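Local structure of hypoxanthine phosphoribosyltransferase (Bacillus anthracis, 4QYI) at residues A[37-43]-A[95-101]; A[7-13]-A[171-176]; A[126-132]-A[144-150]. The protein probably catalyses the transfer of a phosphoribosyl group from PRPP to hypoxanthine or guanine, salvaging these bases as nucleotides. One frame throughout, in Å; residues are numbered along the deposited sequence.

Contact 1: residues A[37-43]-A[95-101]. With MG (magnesium ion), chain F.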
loop_
_atom_site.group_PDB
_atom_site.type_symbol
_atom_site.label_atom_id
_atom_site.label_comp_id
_atom_site.label_asym_id
_atom_site.label_seq_id
_atom_site.Cartn_x
_atom_site.Cartn_y
_atom_site.Cartn_z
ATOM N N GLU A 37 -0.625 6.258 20.815
ATOM C CA GLU A 37 -0.036 5.999 19.500
ATOM C C GLU A 37 -0.500 4.610 19.065
ATOM O O GLU A 37 -0.818 3.775 19.908
ATOM C CB GLU A 37 1.483 6.011 19.587
ATOM C CG GLU A 37 2.035 7.308 20.163
ATOM C CD GLU A 37 3.547 7.284 20.297
ATOM O OE1 GLU A 37 4.198 6.460 19.621
ATOM O OE2 GLU A 37 4.081 8.094 21.084
ATOM N N ILE A 38 -0.541 4.372 17.758
ATOM C CA ILE A 38 -0.964 3.094 17.215
ATOM C C ILE A 38 -0.023 2.642 16.124
ATOM O O ILE A 38 0.507 3.460 15.382
ATOM C CB ILE A 38 -2.356 3.206 16.562
ATOM C CG1 ILE A 38 -3.392 3.663 17.587
ATOM C CG2 ILE A 38 -2.788 1.870 15.972
ATOM C CD1 ILE A 38 -4.711 4.051 16.948
ATOM N N VAL A 39 0.198 1.327 16.042
ATOM C CA VAL A 39 0.980 0.749 14.969
ATOM C C VAL A 39 -0.026 -0.027 14.113
ATOM O O VAL A 39 -0.761 -0.885 14.613
ATOM C CB VAL A 39 2.071 -0.227 15.448
ATOM C CG1 VAL A 39 2.752 -0.903 14.251
ATOM C CG2 VAL A 39 3.092 0.495 16.320
ATOM N N VAL A 40 -0.072 0.302 12.834
ATOM C CA VAL A 40 -0.951 -0.380 11.899
ATOM C C VAL A 40 -0.094 -1.305 11.046
ATOM O O VAL A 40 0.905 -0.890 10.477
ATOM C CB VAL A 40 -1.720 0.598 11.004
ATOM C CG1 VAL A 40 -2.444 -0.136 9.892
ATOM C CG2 VAL A 40 -2.713 1.379 11.823
ATOM N N ILE A 41 -0.448 -2.584 11.023
ATOM C CA ILE A 41 0.272 -3.543 10.214
ATOM C C ILE A 41 -0.681 -4.088 9.179
ATOM O O ILE A 41 -1.622 -4.828 9.489
ATOM C CB ILE A 41 0.855 -4.696 11.030
ATOM C CG1 ILE A 41 1.873 -4.168 12.042
ATOM C CG2 ILE A 41 1.559 -5.689 10.104
ATOM C CD1 ILE A 41 2.328 -5.240 12.985
ATOM N N ALA A 42 -0.411 -3.734 7.931
ATOM C CA ALA A 42 -1.244 -4.173 6.814
ATOM C C ALA A 42 -0.724 -5.442 6.143
ATOM O O ALA A 42 0.469 -5.572 5.871
ATOM C CB ALA A 42 -1.338 -3.045 5.810
ATOM N N VAL A 43 -1.622 -6.393 5.898
ATOM C CA VAL A 43 -1.245 -7.651 5.269
ATOM C C VAL A 43 -1.276 -7.448 3.741
ATOM O O VAL A 43 -2.337 -7.301 3.135
ATOM C CB VAL A 43 -2.160 -8.826 5.693
ATOM C CG1 VAL A 43 -1.630 -10.138 5.148
ATOM C CG2 VAL A 43 -2.245 -8.945 7.209
ATOM N N LYS A 95 3.469 -1.886 22.298
ATOM C CA LYS A 95 2.671 -0.968 21.497
ATOM C C LYS A 95 1.271 -1.484 21.242
ATOM O O LYS A 95 0.964 -2.664 21.444
ATOM C CB LYS A 95 3.322 -0.752 20.136
ATOM C CG LYS A 95 4.781 -0.326 20.174
ATOM C CD LYS A 95 4.999 0.983 20.880
ATOM C CE LYS A 95 6.485 1.291 20.942
ATOM N NZ LYS A 95 6.750 2.488 21.778
ATOM N N ASN A 96 0.425 -0.559 20.805
ATOM C CA ASN A 96 -0.938 -0.878 20.403
ATOM C C ASN A 96 -0.867 -1.226 18.933
ATOM O O ASN A 96 -0.454 -0.401 18.125
ATOM C CB ASN A 96 -1.816 0.325 20.595
ATOM C CG ASN A 96 -1.936 0.700 22.044
ATOM O OD1 ASN A 96 -2.199 -0.155 22.887
ATOM N ND2 ASN A 96 -1.793 1.969 22.341
ATOM N N VAL A 97 -1.290 -2.431 18.583
ATOM C CA VAL A 97 -1.205 -2.871 17.203
ATOM C C VAL A 97 -2.552 -3.233 16.593
ATOM O O VAL A 97 -3.361 -3.960 17.189
ATOM C CB VAL A 97 -0.330 -4.136 17.106
ATOM C CG1 VAL A 97 -0.192 -4.589 15.664
ATOM C CG2 VAL A 97 1.040 -3.897 17.718
ATOM N N ILE A 98 -2.795 -2.710 15.401
ATOM C CA ILE A 98 -3.987 -3.082 14.655
ATOM C C ILE A 98 -3.528 -3.726 13.356
ATOM O O ILE A 98 -2.834 -3.099 12.554
ATOM C CB ILE A 98 -4.902 -1.907 14.363
ATOM C CG1 ILE A 98 -5.354 -1.315 15.695
ATOM C CG2 ILE A 98 -6.102 -2.390 13.549
ATOM C CD1 ILE A 98 -6.134 -0.067 15.552
ATOM N N VAL A 99 -3.948 -4.961 13.142
ATOM C CA VAL A 99 -3.583 -5.693 11.928
ATOM C C VAL A 99 -4.741 -5.514 10.972
ATOM O O VAL A 99 -5.896 -5.831 11.299
ATOM C CB VAL A 99 -3.330 -7.171 12.212
ATOM C CG1 VAL A 99 -2.954 -7.928 10.939
ATOM C CG2 VAL A 99 -2.230 -7.300 13.244
ATOM N N VAL A 100 -4.410 -5.024 9.787
ATOM C CA VAL A 100 -5.405 -4.699 8.770
ATOM C C VAL A 100 -5.441 -5.689 7.611
ATOM O O VAL A 100 -4.424 -5.954 6.995
ATOM C CB VAL A 100 -5.149 -3.262 8.267
ATOM C CG1 VAL A 100 -6.051 -2.902 7.104
ATOM C CG2 VAL A 100 -5.355 -2.274 9.398
ATOM N N GLU A 101 -6.620 -6.252 7.371
ATOM C CA GLU A 101 -6.858 -7.179 6.286
ATOM C C GLU A 101 -7.964 -6.719 5.386
ATOM O O GLU A 101 -8.789 -5.874 5.752
ATOM C CB GLU A 101 -7.288 -8.558 6.805
ATOM C CG GLU A 101 -6.164 -9.526 7.047
ATOM C CD GLU A 101 -5.581 -10.108 5.753
ATOM O OE1 GLU A 101 -4.830 -11.089 5.882
ATOM O OE2 GLU A 101 -5.879 -9.647 4.614
HETATM MG MG MG F . -5.538 -10.197 2.616
HETATM O O HOH W 1 1.463 2.032 20.252
HETATM O O HOH W 2 -4.105 -9.085 2.395
HETATM O O HOH W 3 -7.162 -11.669 3.329
HETATM O O HOH W 4 -4.266 -11.690 3.623
HETATM O O HOH W 5 -5.630 -10.817 0.637
#

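Contact 2: residues A[7-13]-A[171-176]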
loop_
_atom_site.group_PDB
_atom_site.type_symbol
_atom_site.label_atom_id
_atom_site.label_comp_id
_atom_site.label_asym_id
_atom_site.label_seq_id
_atom_site.Cartn_x
_atom_site.Cartn_y
_atom_site.Cartn_z
ATOM N N GLU A 7 -15.001 -12.011 -15.966
ATOM C CA GLU A 7 -15.544 -10.627 -16.136
ATOM C C GLU A 7 -16.333 -10.184 -14.897
ATOM O O GLU A 7 -16.730 -10.987 -14.041
ATOM C CB GLU A 7 -16.387 -10.510 -17.417
ATOM C CG GLU A 7 -17.783 -11.120 -17.368
ATOM C CD GLU A 7 -18.594 -10.861 -18.638
ATOM O OE1 GLU A 7 -17.995 -10.490 -19.666
ATOM O OE2 GLU A 7 -19.835 -11.032 -18.619
ATOM N N ILE A 8 -16.542 -8.882 -14.799
ATOM C CA ILE A 8 -17.261 -8.311 -13.679
ATOM C C ILE A 8 -18.744 -8.488 -13.863
ATOM O O ILE A 8 -19.256 -8.339 -14.959
ATOM C CB ILE A 8 -16.912 -6.832 -13.519
ATOM C CG1 ILE A 8 -15.382 -6.776 -13.277
ATOM C CG2 ILE A 8 -17.780 -6.189 -12.431
ATOM C CD1 ILE A 8 -14.788 -5.479 -12.771
ATOM N N LYS A 9 -19.431 -8.830 -12.785
ATOM C CA LYS A 9 -20.857 -9.032 -12.855
ATOM C C LYS A 9 -21.630 -7.824 -12.326
ATOM O O LYS A 9 -22.217 -7.074 -13.097
ATOM C CB LYS A 9 -21.229 -10.289 -12.073
ATOM C CG LYS A 9 -22.710 -10.607 -12.089
ATOM C CD LYS A 9 -23.022 -11.838 -11.260
ATOM C CE LYS A 9 -24.530 -12.048 -11.139
ATOM N NZ LYS A 9 -24.829 -13.279 -10.360
ATOM N N ASP A 10 -21.616 -7.635 -11.012
ATOM C CA ASP A 10 -22.344 -6.544 -10.384
ATOM C C ASP A 10 -21.516 -5.830 -9.351
ATOM O O ASP A 10 -20.617 -6.416 -8.765
ATOM C CB ASP A 10 -23.532 -7.099 -9.603
ATOM C CG ASP A 10 -24.542 -7.787 -10.475
ATOM O OD1 ASP A 10 -24.881 -7.241 -11.541
ATOM O OD2 ASP A 10 -25.033 -8.855 -10.063
ATOM N N THR A 11 -21.846 -4.566 -9.113
ATOM C CA THR A 11 -21.207 -3.776 -8.075
ATOM C C THR A 11 -21.793 -4.293 -6.768
ATOM O O THR A 11 -23.008 -4.344 -6.648
ATOM C CB THR A 11 -21.607 -2.309 -8.213
ATOM O OG1 THR A 11 -21.261 -1.842 -9.524
ATOM C CG2 THR A 11 -20.959 -1.458 -7.126
ATOM N N LEU A 12 -20.959 -4.687 -5.805
ATOM C CA LEU A 12 -21.467 -5.188 -4.518
ATOM C C LEU A 12 -21.435 -4.110 -3.437
ATOM O O LEU A 12 -22.359 -4.012 -2.636
ATOM C CB LEU A 12 -20.694 -6.430 -4.073
ATOM C CG LEU A 12 -21.207 -7.242 -2.868
ATOM C CD1 LEU A 12 -22.482 -7.999 -3.234
ATOM C CD2 LEU A 12 -20.131 -8.219 -2.409
ATOM N N ILE A 13 -20.370 -3.313 -3.413
ATOM C CA ILE A 13 -20.237 -2.242 -2.441
ATOM C C ILE A 13 -19.674 -1.074 -3.215
ATOM O O ILE A 13 -18.605 -1.171 -3.796
ATOM C CB ILE A 13 -19.273 -2.607 -1.299
ATOM C CG1 ILE A 13 -19.632 -3.978 -0.720
ATOM C CG2 ILE A 13 -19.324 -1.542 -0.217
ATOM C CD1 ILE A 13 -18.692 -4.441 0.370
ATOM N N PHE A 171 -14.482 0.404 -6.349
ATOM C CA PHE A 171 -15.618 -0.241 -5.699
ATOM C C PHE A 171 -15.324 -1.738 -5.635
ATOM O O PHE A 171 -14.340 -2.203 -6.216
ATOM C CB PHE A 171 -16.903 0.006 -6.528
ATOM C CG PHE A 171 -16.759 -0.391 -7.968
ATOM C CD1 PHE A 171 -16.960 -1.708 -8.371
ATOM C CD2 PHE A 171 -16.397 0.551 -8.921
ATOM C CE1 PHE A 171 -16.801 -2.079 -9.701
ATOM C CE2 PHE A 171 -16.258 0.198 -10.250
ATOM C CZ PHE A 171 -16.450 -1.117 -10.642
ATOM N N ILE A 172 -16.174 -2.479 -4.928
ATOM C CA ILE A 172 -16.063 -3.926 -4.820
ATOM C C ILE A 172 -17.166 -4.556 -5.671
ATOM O O ILE A 172 -18.331 -4.161 -5.597
ATOM C CB ILE A 172 -16.111 -4.395 -3.360
ATOM C CG1 ILE A 172 -14.815 -3.897 -2.665
ATOM C CG2 ILE A 172 -16.232 -5.909 -3.271
ATOM C CD1 ILE A 172 -14.486 -4.434 -1.302
ATOM N N ALA A 173 -16.786 -5.538 -6.488
ATOM C CA ALA A 173 -17.722 -6.201 -7.382
ATOM C C ALA A 173 -17.632 -7.708 -7.373
ATOM O O ALA A 173 -16.612 -8.275 -7.007
ATOM C CB ALA A 173 -17.470 -5.727 -8.801
ATOM N N SER A 174 -18.717 -8.336 -7.809
ATOM C CA SER A 174 -18.768 -9.772 -7.973
ATOM C C SER A 174 -18.230 -10.027 -9.380
ATOM O O SER A 174 -18.259 -9.136 -10.232
ATOM C CB SER A 174 -20.203 -10.294 -7.829
ATOM O OG SER A 174 -21.107 -9.588 -8.661
ATOM N N VAL A 175 -17.724 -11.236 -9.596
ATOM C CA VAL A 175 -17.168 -11.683 -10.860
ATOM C C VAL A 175 -17.789 -13.081 -11.009
ATOM O O VAL A 175 -18.161 -13.645 -10.002
ATOM C CB VAL A 175 -15.636 -11.852 -10.815
ATOM C CG1 VAL A 175 -14.933 -10.543 -10.516
ATOM C CG2 VAL A 175 -15.239 -12.885 -9.778
ATOM N N VAL A 176 -17.937 -13.633 -12.216
ATOM C CA VAL A 176 -18.474 -14.999 -12.395
ATOM C C VAL A 176 -17.724 -15.780 -13.470
ATOM O O VAL A 176 -16.844 -15.245 -14.146
ATOM C CB VAL A 176 -19.961 -14.971 -12.756
ATOM C CG1 VAL A 176 -20.771 -14.427 -11.592
ATOM C CG2 VAL A 176 -20.180 -14.144 -14.013
#

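Contact 3: residues A[126-132]-A[144-150]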
loop_
_atom_site.group_PDB
_atom_site.type_symbol
_atom_site.label_atom_id
_atom_site.label_comp_id
_atom_site.label_asym_id
_atom_site.label_seq_id
_atom_site.Cartn_x
_atom_site.Cartn_y
_atom_site.Cartn_z
ATOM N N LYS A 126 -5.194 -6.020 17.883
ATOM C CA LYS A 126 -6.558 -6.172 17.398
ATOM C C LYS A 126 -6.544 -6.355 15.902
ATOM O O LYS A 126 -5.563 -6.014 15.250
ATOM C CB LYS A 126 -7.366 -4.930 17.747
ATOM C CG LYS A 126 -7.411 -4.614 19.237
ATOM C CD LYS A 126 -8.066 -5.711 20.060
ATOM C CE LYS A 126 -8.100 -5.363 21.540
ATOM N NZ LYS A 126 -8.813 -6.424 22.301
ATOM N N PHE A 127 -7.646 -6.879 15.373
ATOM C CA PHE A 127 -7.797 -7.101 13.941
ATOM C C PHE A 127 -8.899 -6.246 13.333
ATOM O O PHE A 127 -9.974 -6.103 13.916
ATOM C CB PHE A 127 -8.042 -8.585 13.678
ATOM C CG PHE A 127 -6.894 -9.410 14.119
ATOM C CD1 PHE A 127 -5.818 -9.587 13.285
ATOM C CD2 PHE A 127 -6.838 -9.895 15.411
ATOM C CE1 PHE A 127 -4.724 -10.291 13.706
ATOM C CE2 PHE A 127 -5.750 -10.608 15.840
ATOM C CZ PHE A 127 -4.686 -10.808 14.983
ATOM N N CYS A 128 -8.591 -5.705 12.159
ATOM C CA CYS A 128 -9.490 -4.862 11.403
ATOM C C CYS A 128 -9.582 -5.372 9.976
ATOM O O CYS A 128 -8.584 -5.378 9.263
ATOM C CB CYS A 128 -8.952 -3.429 11.394
ATOM S SG CYS A 128 -9.936 -2.283 10.392
ATOM N N THR A 129 -10.772 -5.788 9.551
ATOM C CA THR A 129 -10.931 -6.277 8.193
ATOM C C THR A 129 -12.026 -5.516 7.482
ATOM O O THR A 129 -13.019 -5.118 8.081
ATOM C CB THR A 129 -11.247 -7.796 8.153
ATOM O OG1 THR A 129 -11.264 -8.272 6.796
ATOM C CG2 THR A 129 -12.581 -8.089 8.802
ATOM N N LEU A 130 -11.825 -5.312 6.190
ATOM C CA LEU A 130 -12.800 -4.622 5.387
ATOM C C LEU A 130 -13.997 -5.530 5.216
ATOM O O LEU A 130 -15.138 -5.096 5.387
ATOM C CB LEU A 130 -12.241 -4.300 4.001
ATOM C CG LEU A 130 -13.221 -3.580 3.065
ATOM C CD1 LEU A 130 -13.642 -2.238 3.632
ATOM C CD2 LEU A 130 -12.593 -3.376 1.700
ATOM N N LEU A 131 -13.721 -6.794 4.879
ATOM C CA LEU A 131 -14.774 -7.772 4.632
ATOM C C LEU A 131 -14.627 -8.981 5.537
ATOM O O LEU A 131 -13.508 -9.412 5.817
ATOM C CB LEU A 131 -14.703 -8.226 3.186
ATOM C CG LEU A 131 -14.642 -7.113 2.130
ATOM C CD1 LEU A 131 -14.382 -7.727 0.758
ATOM C CD2 LEU A 131 -15.889 -6.249 2.113
ATOM N N ASP A 132 -15.759 -9.517 6.000
ATOM C CA ASP A 132 -15.773 -10.664 6.892
ATOM C C ASP A 132 -16.786 -11.694 6.373
ATOM O O ASP A 132 -17.871 -11.336 5.880
ATOM C CB ASP A 132 -16.135 -10.225 8.330
ATOM C CG ASP A 132 -15.797 -11.283 9.390
ATOM O OD1 ASP A 132 -14.964 -12.163 9.105
ATOM O OD2 ASP A 132 -16.300 -11.188 10.542
ATOM N N GLU A 144 -12.174 -7.276 15.799
ATOM C CA GLU A 144 -12.746 -6.183 16.552
ATOM C C GLU A 144 -13.378 -5.144 15.628
ATOM O O GLU A 144 -14.342 -4.479 16.000
ATOM C CB GLU A 144 -11.704 -5.534 17.471
ATOM C CG GLU A 144 -11.320 -6.372 18.693
ATOM C CD GLU A 144 -10.432 -7.599 18.435
ATOM O OE1 GLU A 144 -9.827 -7.791 17.345
ATOM O OE2 GLU A 144 -10.308 -8.392 19.388
ATOM N N TYR A 145 -12.841 -4.988 14.426
ATOM C CA TYR A 145 -13.356 -3.990 13.485
ATOM C C TYR A 145 -13.684 -4.684 12.185
ATOM O O TYR A 145 -12.814 -5.304 11.584
ATOM C CB TYR A 145 -12.317 -2.865 13.272
ATOM C CG TYR A 145 -11.768 -2.354 14.583
ATOM C CD1 TYR A 145 -12.494 -1.466 15.354
ATOM C CD2 TYR A 145 -10.530 -2.750 15.057
ATOM C CE1 TYR A 145 -12.000 -0.991 16.560
ATOM C CE2 TYR A 145 -10.030 -2.275 16.263
ATOM C CZ TYR A 145 -10.769 -1.393 17.005
ATOM O OH TYR A 145 -10.272 -0.939 18.198
ATOM N N VAL A 146 -14.935 -4.560 11.748
ATOM C CA VAL A 146 -15.402 -5.190 10.524
ATOM C C VAL A 146 -16.186 -4.208 9.665
ATOM O O VAL A 146 -17.140 -3.599 10.134
ATOM C CB VAL A 146 -16.337 -6.376 10.836
ATOM C CG1 VAL A 146 -16.820 -7.017 9.551
ATOM C CG2 VAL A 146 -15.624 -7.401 11.700
ATOM N N GLY A 147 -15.793 -4.069 8.403
ATOM C CA GLY A 147 -16.488 -3.185 7.492
ATOM C C GLY A 147 -17.823 -3.723 7.014
ATOM O O GLY A 147 -18.871 -3.118 7.237
ATOM N N PHE A 148 -17.781 -4.882 6.365
ATOM C CA PHE A 148 -18.970 -5.479 5.794
ATOM C C PHE A 148 -18.949 -6.990 5.853
ATOM O O PHE A 148 -17.902 -7.624 5.681
ATOM C CB PHE A 148 -19.058 -5.121 4.314
ATOM C CG PHE A 148 -19.015 -3.653 4.029
ATOM C CD1 PHE A 148 -17.797 -3.003 3.885
ATOM C CD2 PHE A 148 -20.185 -2.932 3.834
ATOM C CE1 PHE A 148 -17.751 -1.656 3.578
ATOM C CE2 PHE A 148 -20.143 -1.587 3.530
ATOM C CZ PHE A 148 -18.923 -0.953 3.398
ATOM N N GLN A 149 -20.126 -7.555 6.069
ATOM C CA GLN A 149 -20.291 -8.988 6.058
ATOM C C GLN A 149 -20.843 -9.342 4.699
ATOM O O GLN A 149 -21.927 -8.906 4.335
ATOM C CB GLN A 149 -21.244 -9.477 7.128
ATOM C CG GLN A 149 -20.662 -9.568 8.517
ATOM C CD GLN A 149 -21.547 -10.440 9.380
ATOM O OE1 GLN A 149 -22.510 -11.040 8.883
ATOM N NE2 GLN A 149 -21.229 -10.535 10.662
ATOM N N ILE A 150 -20.081 -10.114 3.947
ATOM C CA ILE A 150 -20.459 -10.519 2.617
ATOM C C ILE A 150 -20.717 -12.007 2.463
ATOM O O ILE A 150 -20.188 -12.809 3.208
ATOM C CB ILE A 150 -19.343 -10.051 1.677
ATOM C CG1 ILE A 150 -19.541 -8.559 1.542
ATOM C CG2 ILE A 150 -19.378 -10.763 0.325
ATOM C CD1 ILE A 150 -18.453 -7.878 0.776
#

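Contact 1: residues A[37-43]-A[95-101]
N96 reaches from the start of strand 96-101 to E37, just ahead of strand 38-43. Its CB lies 3.7 Å from E37 O, and CG stays close to the same oxygen. At the tip, ND2 donates to E37 O over 3.2 Å, with that oxygen almost in the amide plane and the bond nearly straight at 168°. ND2 also bonds to E36, so the amide is held from two places; a water joins E37 O to N96 N as well. An asparagine suits this strand end because its short side chain can supply a donor where the regular backbone pairing begins.

From V39 N to N96 O (2.8 Å) onward, parallel backbone bonds alternate as far as V43. Branched residues suit the extended backbone and pack on both faces: I41 CD1 meets V97 CG1 at 3.7 Å on one, V40 CG1 meets V100 CG2 at 3.6 Å on the other. Helix 48-55 covers A42 and V100, the small alanine letting A51 come close.

At the far end the E101 chain folds at its second torsion (chi2 -75°), bringing its carboxylate across V43. OE1 rests 3.4 Å from V43 CG1, while OE2 binds the magnesium ion at 2.1 Å; D102 and waters complete the shell. Strand 96-101, paired in parallel with 38-43 in the central sheet, delivers E101 and D102 at its carboxyl end, as is characteristic of the type I phosphoribosyltransferase fold, where such a pair lies within the PRPP-binding motif, after its hydrophobic strand residues.

Contact 2: residues A[7-13]-A[171-176]
Two beta bulges interrupt the short antiparallel pairing of strands 8-13 and 172-175. In the second, a classic bulge, L12 and I13 both face I172, and I172 O accepts from two neighbouring amides: L12 N at 2.7 Å, lying in the carbonyl plane, and I13 N at 3.1 Å, tilted out of it. I172 N returns a bond to I13 O.

The first bulge, between I8 and T11, is served by S174. Its backbone O takes K9 N at 2.8 Å and its N donates to D10 O, while its OG accepts from D10 N at 3.1 Å through a bent bond of 146°. With chi1 at 51°, OG lies between the serine's own N and carbonyl carbon, facing the bulged backbone; a small hydroxyl side chain is well matched to this task.

A173 CB lies 3.2 Å from D10 O and 3.7 Å from I8 CG2; the small methyl of alanine suits so close an approach. I13 and I172 meet CB to CB on the inner side, against L18 and L131. K9 stretches past V176 toward the surface. Amides shifted by the bulges are thus paired by a shared carbonyl and a serine oxygen, so the two ends of the modelled chain stay joined despite the irregular register.

Contact 3: residues A[126-132]-A[144-150]
L130 O receives F148 N over 2.8 Å, the shortest hydrogen bond between these segments, although it is bent to 139° at the hydrogen. Both chains turn a corner here, at L130 and at G147, and stay paired through it. G147, with no side chain, lets L130 O lie 3.1 Å from its CA, while G147 N bonds to T129 O. Inside the corner T129 OG1, held anti to its own N (chi1 -174°), donates to L131 O at 2.7 Å, pinning the bend.

Before the turn, E144 OE1 accepts from F127 N at 3.1 Å in an almost straight bond (174°), the donor sitting on its anti side and somewhat out of the carboxylate plane. Y145 sets its CB 3.8 Å from C128 SG and sends its hydroxyl to D32.

Beyond the turn, L131 CD2 is wedged against I150 CD1 at 3.3 Å, tighter than usual, and also meets F148 CB. Branched apolar side chains suit this close contact, which also includes I13. On the other face, with T129, D132 CB touches V146 CG1 at 3.5 Å; its carboxylate is drawn to R137. A kinked parallel pair of the central sheet packed against strand 8-13 is consistent with the core of a type I phosphoribosyltransferase meeting its hood.

In the fold
Contacts 1 and 3 are neighbours in one sheet, their centres 14 Å apart: strand 96-101 pairs with strand 124-129 through V97 O to K126 N and V99 O to C128 N, both probable hydrogen bonds of 2.8 Å. Contact 2, which joins the modelled chain ends, encloses both others along the chain. It lies 29 Å from contact 1, centre to centre and across the middle of the chain, yet packs on contact 3, with I13 CD1 3.5 Å from I150 CD1. Contact 3 therefore bridges the other two. Contact 1 binds the magnesium through E101. In contact 3 the side chain of T129 is about 7 Å from the bound magnesium ion; in contact 2 the side chain of I172 is about 11 Å from the bound magnesium ion.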